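Local coordinates for dihydrodipicolinate synthase (Bacteroides thetaiotaomicron, PDB 4XKY), which catalyses the condensation of pyruvate with aspartate semialdehyde through a Schiff base, the first committed step of the diaminopimelate route to lysine, at the interface of chains A and B. Numbering follows the deposited sequence. Chains: chain A/B, Dihydrodipicolinate synthase.

Contact 1: the interface of chains A and B. Residues chain A 168-171, 174, 195, 198; chain B 168-171, 174, 195, 198.
Two copies of the TIM barrel of the DapA family meet here across a two-fold axis, where A:Glu198 lies against its own twin. Its CG takes the crowded position between backbone N and carbonyl carbon (chi1 68°), and from there the chain runs extended alongside the axis, and the two glutamates cross obliquely. CB rests against CB of B:Glu198 at 4.0 Å, and CG and CD pass close to the partner's carboxylate. At the tip, OE2 comes within 2.5 Å of OE2 of B:Glu198, with the two carboxylate planes almost perpendicular; so close an approach would be repulsive between two charged groups and probably means that the pair shares a proton. OE1 points toward the amide of B:Gln174; both carboxylate oxygens, A:Glu198 OE1 and OE2, hold water 2 at 3.0 Å, and water 2 is joined to B:Gln174 NE2 by a nearly straight bond. An alanine here removes the carboxylate and with it the OE2 pairing and the A:Glu198 side of the water bridge, which would probably loosen the contact at the axis. Beside this pair, A:Thr170 OG1 and B:Thr170 OG1 meet tip to tip in a hydrogen bond of 2.5 Å, a place suited to hydroxyls, which can donate or accept. Both threonines begin helices, and A:Thr170 N donates to B:Ala168 O at 3.1 Å, nearly along the C=O axis; with its twin this bond flanks the antiparallel bridge between A:Asn169 and B:Asn169. Alanine suits position 168 because its short methyl lets the backbones close up: A:Val171 CG2 presses on B:Ala168 CB at a tight 3.3 Å. The gamma-methyl of B:Ile195 adds apolar cover, its CG2 lying 3.6 Å from A:Thr170 CB.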
loop_
_atom_site.group_PDB
_atom_site.type_symbol
_atom_site.label_atom_id
_atom_site.label_comp_id
_atom_site.label_asym_id
_atom_site.label_seq_id
_atom_site.Cartn_x
_atom_site.Cartn_y
_atom_site.Cartn_z
ATOM N N ALA A 168 -1.684 0.830 15.469
ATOM C CA ALA A 168 -2.696 0.195 16.292
ATOM C C ALA A 168 -2.381 -1.310 16.309
ATOM O O ALA A 168 -3.222 -2.113 16.693
ATOM C CB ALA A 168 -4.069 0.468 15.703
ATOM N N ASN A 169 -1.152 -1.665 15.917
ATOM C CA ASN A 169 -0.740 -3.059 15.773
ATOM C C ASN A 169 -0.078 -3.523 17.049
ATOM O O ASN A 169 1.050 -3.165 17.334
ATOM C CB ASN A 169 0.194 -3.212 14.571
ATOM C CG ASN A 169 0.642 -4.644 14.348
ATOM O OD1 ASN A 169 0.784 -5.419 15.294
ATOM N ND2 ASN A 169 0.882 -4.999 13.094
ATOM N N THR A 170 -0.798 -4.303 17.833
ATOM C CA THR A 170 -0.299 -4.705 19.138
ATOM C C THR A 170 0.615 -5.917 19.054
ATOM O O THR A 170 1.402 -6.112 19.955
ATOM C CB THR A 170 -1.415 -4.912 20.177
ATOM O OG1 THR A 170 -2.538 -5.479 19.514
ATOM C CG2 THR A 170 -1.801 -3.597 20.736
ATOM N N VAL A 171 0.551 -6.701 17.982
ATOM C CA VAL A 171 1.602 -7.708 17.756
ATOM C C VAL A 171 2.975 -7.007 17.685
ATOM O O VAL A 171 3.957 -7.395 18.356
ATOM C CB VAL A 171 1.365 -8.486 16.448
ATOM C CG1 VAL A 171 2.594 -9.326 16.068
ATOM C CG2 VAL A 171 0.101 -9.333 16.550
ATOM N N GLN A 174 3.898 -5.567 21.141
ATOM C CA GLN A 174 4.429 -6.612 22.026
ATOM C C GLN A 174 5.867 -7.012 21.652
ATOM O O GLN A 174 6.697 -7.249 22.542
ATOM C CB GLN A 174 3.485 -7.814 22.038
ATOM C CG GLN A 174 2.216 -7.572 22.801
ATOM C CD GLN A 174 2.523 -7.356 24.270
ATOM O OE1 GLN A 174 3.304 -8.106 24.861
ATOM N NE2 GLN A 174 1.944 -6.323 24.855
ATOM N N ILE A 195 -6.627 0.755 23.202
ATOM C CA ILE A 195 -5.769 -0.390 23.560
ATOM C C ILE A 195 -4.841 -0.096 24.741
ATOM O O ILE A 195 -3.959 -0.897 25.077
ATOM C CB ILE A 195 -4.954 -0.890 22.354
ATOM C CG1 ILE A 195 -4.206 0.245 21.690
ATOM C CG2 ILE A 195 -5.886 -1.537 21.325
ATOM C CD1 ILE A 195 -3.145 -0.204 20.717
ATOM N N GLU A 198 -5.247 -2.706 27.808
ATOM C CA GLU A 198 -4.767 -4.061 27.622
ATOM C C GLU A 198 -3.250 -4.006 27.539
ATOM O O GLU A 198 -2.569 -4.912 27.989
ATOM C CB GLU A 198 -5.390 -4.743 26.364
ATOM C CG GLU A 198 -4.949 -4.158 25.020
ATOM C CD GLU A 198 -5.790 -4.683 23.851
ATOM O OE1 GLU A 198 -7.012 -4.428 23.857
ATOM O OE2 GLU A 198 -5.231 -5.342 22.932
ATOM N N ALA B 168 -3.725 -7.756 13.284
ATOM C CA ALA B 168 -3.086 -7.519 14.540
ATOM C C ALA B 168 -3.534 -6.141 15.041
ATOM O O ALA B 168 -2.883 -5.564 15.901
ATOM C CB ALA B 168 -1.577 -7.550 14.347
ATOM N N ASN B 169 -4.647 -5.613 14.529
ATOM C CA ASN B 169 -5.022 -4.238 14.901
ATOM C C ASN B 169 -6.068 -4.365 15.979
ATOM O O ASN B 169 -7.214 -4.673 15.677
ATOM C CB ASN B 169 -5.576 -3.456 13.719
ATOM C CG ASN B 169 -6.151 -2.103 14.127
ATOM O OD1 ASN B 169 -6.365 -1.840 15.304
ATOM N ND2 ASN B 169 -6.377 -1.235 13.156
ATOM N N THR B 170 -5.657 -4.168 17.228
ATOM C CA THR B 170 -6.550 -4.362 18.382
ATOM C C THR B 170 -7.465 -3.168 18.643
ATOM O O THR B 170 -8.434 -3.326 19.382
ATOM C CB THR B 170 -5.769 -4.775 19.659
ATOM O OG1 THR B 170 -4.581 -3.994 19.759
ATOM C CG2 THR B 170 -5.354 -6.222 19.548
ATOM N N VAL B 171 -7.196 -2.005 18.030
ATOM C CA VAL B 171 -8.136 -0.905 18.106
ATOM C C VAL B 171 -9.389 -1.393 17.386
ATOM O O VAL B 171 -10.496 -1.338 17.932
ATOM C CB VAL B 171 -7.599 0.386 17.473
ATOM C CG1 VAL B 171 -8.714 1.428 17.330
ATOM C CG2 VAL B 171 -6.453 0.944 18.310
ATOM N N GLN B 174 -11.152 -4.217 19.345
ATOM C CA GLN B 174 -11.934 -3.700 20.494
ATOM C C GLN B 174 -13.248 -3.060 20.000
ATOM O O GLN B 174 -14.283 -3.169 20.651
ATOM C CB GLN B 174 -11.107 -2.712 21.346
ATOM C CG GLN B 174 -10.073 -3.367 22.253
ATOM C CD GLN B 174 -10.742 -4.307 23.221
ATOM O OE1 GLN B 174 -11.666 -3.905 23.900
ATOM N NE2 GLN B 174 -10.331 -5.573 23.240
ATOM N N ILE B 195 -0.900 -11.428 20.772
ATOM C CA ILE B 195 -1.927 -10.602 21.421
ATOM C C ILE B 195 -3.097 -11.424 21.995
ATOM O O ILE B 195 -4.142 -10.868 22.387
ATOM C CB ILE B 195 -2.491 -9.520 20.489
ATOM C CG1 ILE B 195 -3.039 -10.173 19.230
ATOM C CG2 ILE B 195 -1.412 -8.504 20.147
ATOM C CD1 ILE B 195 -3.940 -9.314 18.396
ATOM N N GLU B 198 -3.619 -10.488 26.053
ATOM C CA GLU B 198 -4.238 -9.198 26.292
ATOM C C GLU B 198 -5.694 -9.156 25.788
ATOM O O GLU B 198 -6.547 -8.504 26.411
ATOM C CB GLU B 198 -3.402 -8.090 25.656
ATOM C CG GLU B 198 -3.543 -7.943 24.156
ATOM C CD GLU B 198 -2.472 -7.018 23.614
ATOM O OE1 GLU B 198 -1.286 -7.353 23.798
ATOM O OE2 GLU B 198 -2.812 -5.939 23.070
HETATM O O HOH W 1 -0.137 -4.396 23.547
HETATM O O HOH W 2 -7.752 -6.611 21.867
#

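Contact 2: the interface of chains A and B. Residues chain A 238-239, 242-243, 246; chain B 174-175, 178, 181.
The phenol ring of B:Tyr178 is the main flat group of this helix-to-helix contact between DapA-family barrels. On one face lies its chain-mate B:Lys181, whose CE sits 3.5 Å above the ring plane, displaced toward the rim; over the centre of the opposite face stands the main-chain oxygen of A:Met242. On that same face, toward the rim, A:Met242 CB lies over B:Tyr178 CD1 at 3.6 Å and the A:Ala246 methyl lies beyond CE2, so that helix 231-248 takes one face and B:Lys181 the other. With CG anti to the backbone N (chi1 179°), the ring reaches away from helix 170-179 and lies along helix 231-248 of chain A. A tyrosine suits this place because it combines a broad apolar surface with a polar tip: its OH lies 3.4 Å from A:Gln243 CG and also binds water 3. That water passes the contact on to A:Glu239, at 3.0 Å from OE2. The same carboxylate oxygen faces B:Lys181 NZ at 3.5 Å, a salt bridge with a weak hydrogen bond. Bent at chi4 (67°), the lysine chain brings its terminal amine (NZ) to the glutamate while its methylenes lie over the tyrosine, a double duty that a long amphipathic side chain can perform. A:Met242 is bent at both chi2 and chi3, and its terminal CE methyl rests 3.6 Å from the main-chain N of B:Ser175. Methionine fits here because its flexible thioether can follow the surface of the opposing helix. The amide planes of A:Gln238 and B:Gln174 are turned 65° apart, and A:Gln238 NE2 donates a weak hydrogen bond of 3.4 Å to B:Gln174 OE1.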
loop_
_atom_site.group_PDB
_atom_site.type_symbol
_atom_site.label_atom_id
_atom_site.label_comp_id
_atom_site.label_asym_id
_atom_site.label_seq_id
_atom_site.Cartn_x
_atom_site.Cartn_y
_atom_site.Cartn_z
ATOM N N GLN A 238 -13.199 0.748 30.475
ATOM C CA GLN A 238 -12.939 0.476 29.053
ATOM C C GLN A 238 -14.195 0.663 28.205
ATOM O O GLN A 238 -14.133 1.223 27.098
ATOM C CB GLN A 238 -12.411 -0.940 28.854
ATOM C CG GLN A 238 -12.254 -1.370 27.403
ATOM C CD GLN A 238 -11.087 -0.655 26.746
ATOM O OE1 GLN A 238 -10.408 0.158 27.392
ATOM N NE2 GLN A 238 -10.839 -0.949 25.468
ATOM N N GLU A 239 -15.321 0.175 28.715
ATOM C CA GLU A 239 -16.588 0.387 28.033
ATOM C C GLU A 239 -16.899 1.881 27.805
ATOM O O GLU A 239 -17.345 2.220 26.732
ATOM C CB GLU A 239 -17.753 -0.293 28.762
ATOM C CG GLU A 239 -19.067 -0.017 28.047
ATOM C CD GLU A 239 -20.255 -0.763 28.601
ATOM O OE1 GLU A 239 -20.156 -1.380 29.686
ATOM O OE2 GLU A 239 -21.308 -0.712 27.937
ATOM N N MET A 242 -14.643 3.013 25.030
ATOM C CA MET A 242 -15.093 2.518 23.744
ATOM C C MET A 242 -16.372 3.256 23.285
ATOM O O MET A 242 -16.594 3.465 22.077
ATOM C CB MET A 242 -15.277 1.005 23.760
ATOM C CG MET A 242 -13.967 0.189 23.873
ATOM S SD MET A 242 -12.631 0.700 22.771
ATOM C CE MET A 242 -13.349 0.322 21.168
ATOM N N GLN A 243 -17.184 3.700 24.234
ATOM C CA GLN A 243 -18.358 4.479 23.866
ATOM C C GLN A 243 -17.950 5.845 23.247
ATOM O O GLN A 243 -18.504 6.309 22.245
ATOM C CB GLN A 243 -19.252 4.699 25.081
ATOM C CG GLN A 243 -20.530 5.400 24.665
ATOM C CD GLN A 243 -21.502 5.653 25.793
ATOM O OE1 GLN A 243 -21.151 5.633 26.967
ATOM N NE2 GLN A 243 -22.716 5.966 25.428
ATOM N N ALA A 246 -16.642 5.139 19.711
ATOM C CA ALA A 246 -17.738 4.900 18.764
ATOM C C ALA A 246 -18.577 6.131 18.421
ATOM O O ALA A 246 -19.111 6.230 17.297
ATOM C CB ALA A 246 -18.650 3.812 19.293
ATOM N N GLN B 174 -11.152 -4.217 19.345
ATOM C CA GLN B 174 -11.934 -3.700 20.494
ATOM C C GLN B 174 -13.248 -3.060 20.000
ATOM O O GLN B 174 -14.283 -3.169 20.651
ATOM C CB GLN B 174 -11.107 -2.712 21.346
ATOM C CG GLN B 174 -10.073 -3.367 22.253
ATOM C CD GLN B 174 -10.742 -4.307 23.221
ATOM O OE1 GLN B 174 -11.666 -3.905 23.900
ATOM N NE2 GLN B 174 -10.331 -5.573 23.240
ATOM N N SER B 175 -13.199 -2.435 18.824
ATOM C CA SER B 175 -14.376 -1.843 18.199
ATOM C C SER B 175 -15.422 -2.866 17.847
ATOM O O SER B 175 -16.620 -2.611 18.007
ATOM C CB SER B 175 -14.002 -1.083 16.923
ATOM O OG SER B 175 -13.134 -0.018 17.256
ATOM N N TYR B 178 -16.961 -4.166 21.272
ATOM C CA TYR B 178 -17.966 -3.230 21.754
ATOM C C TYR B 178 -19.239 -3.342 20.935
ATOM O O TYR B 178 -20.322 -3.297 21.488
ATOM C CB TYR B 178 -17.465 -1.781 21.706
ATOM C CG TYR B 178 -18.458 -0.721 22.178
ATOM C CD1 TYR B 178 -18.575 -0.406 23.519
ATOM C CD2 TYR B 178 -19.229 -0.000 21.269
ATOM C CE1 TYR B 178 -19.450 0.588 23.945
ATOM C CE2 TYR B 178 -20.123 0.973 21.692
ATOM C CZ TYR B 178 -20.209 1.268 23.033
ATOM O OH TYR B 178 -21.070 2.230 23.475
ATOM N N LYS B 181 -21.121 -6.611 22.110
ATOM C CA LYS B 181 -21.146 -6.821 23.551
ATOM C C LYS B 181 -22.480 -7.251 24.111
ATOM O O LYS B 181 -22.508 -7.773 25.213
ATOM C CB LYS B 181 -20.682 -5.588 24.314
ATOM C CG LYS B 181 -21.645 -4.420 24.298
ATOM C CD LYS B 181 -20.992 -3.204 24.932
ATOM C CE LYS B 181 -21.768 -1.944 24.607
ATOM N NZ LYS B 181 -23.094 -1.987 25.264
HETATM O O HOH W 3 -21.624 1.880 26.478
#

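The centres of contact 1 and contact 2 are about 14 Å apart, and B:Gln174 belongs to both. Helix 170-179 of chain B spans the two, its start at the two-fold axis in contact 1 and its later turns against helix 231-248 of chain A in contact 2, and the two-fold axis gives a second copy of contact 2 with the chains exchanged. The protein is a tetramer, and this surface probably joins dimer to dimer. The centre of contact 1 lies about 13 Å from A:Lys164, the Schiff-base lysine, and the centre of contact 2 about 21 Å, so both probably support assembly rather than catalysis directly.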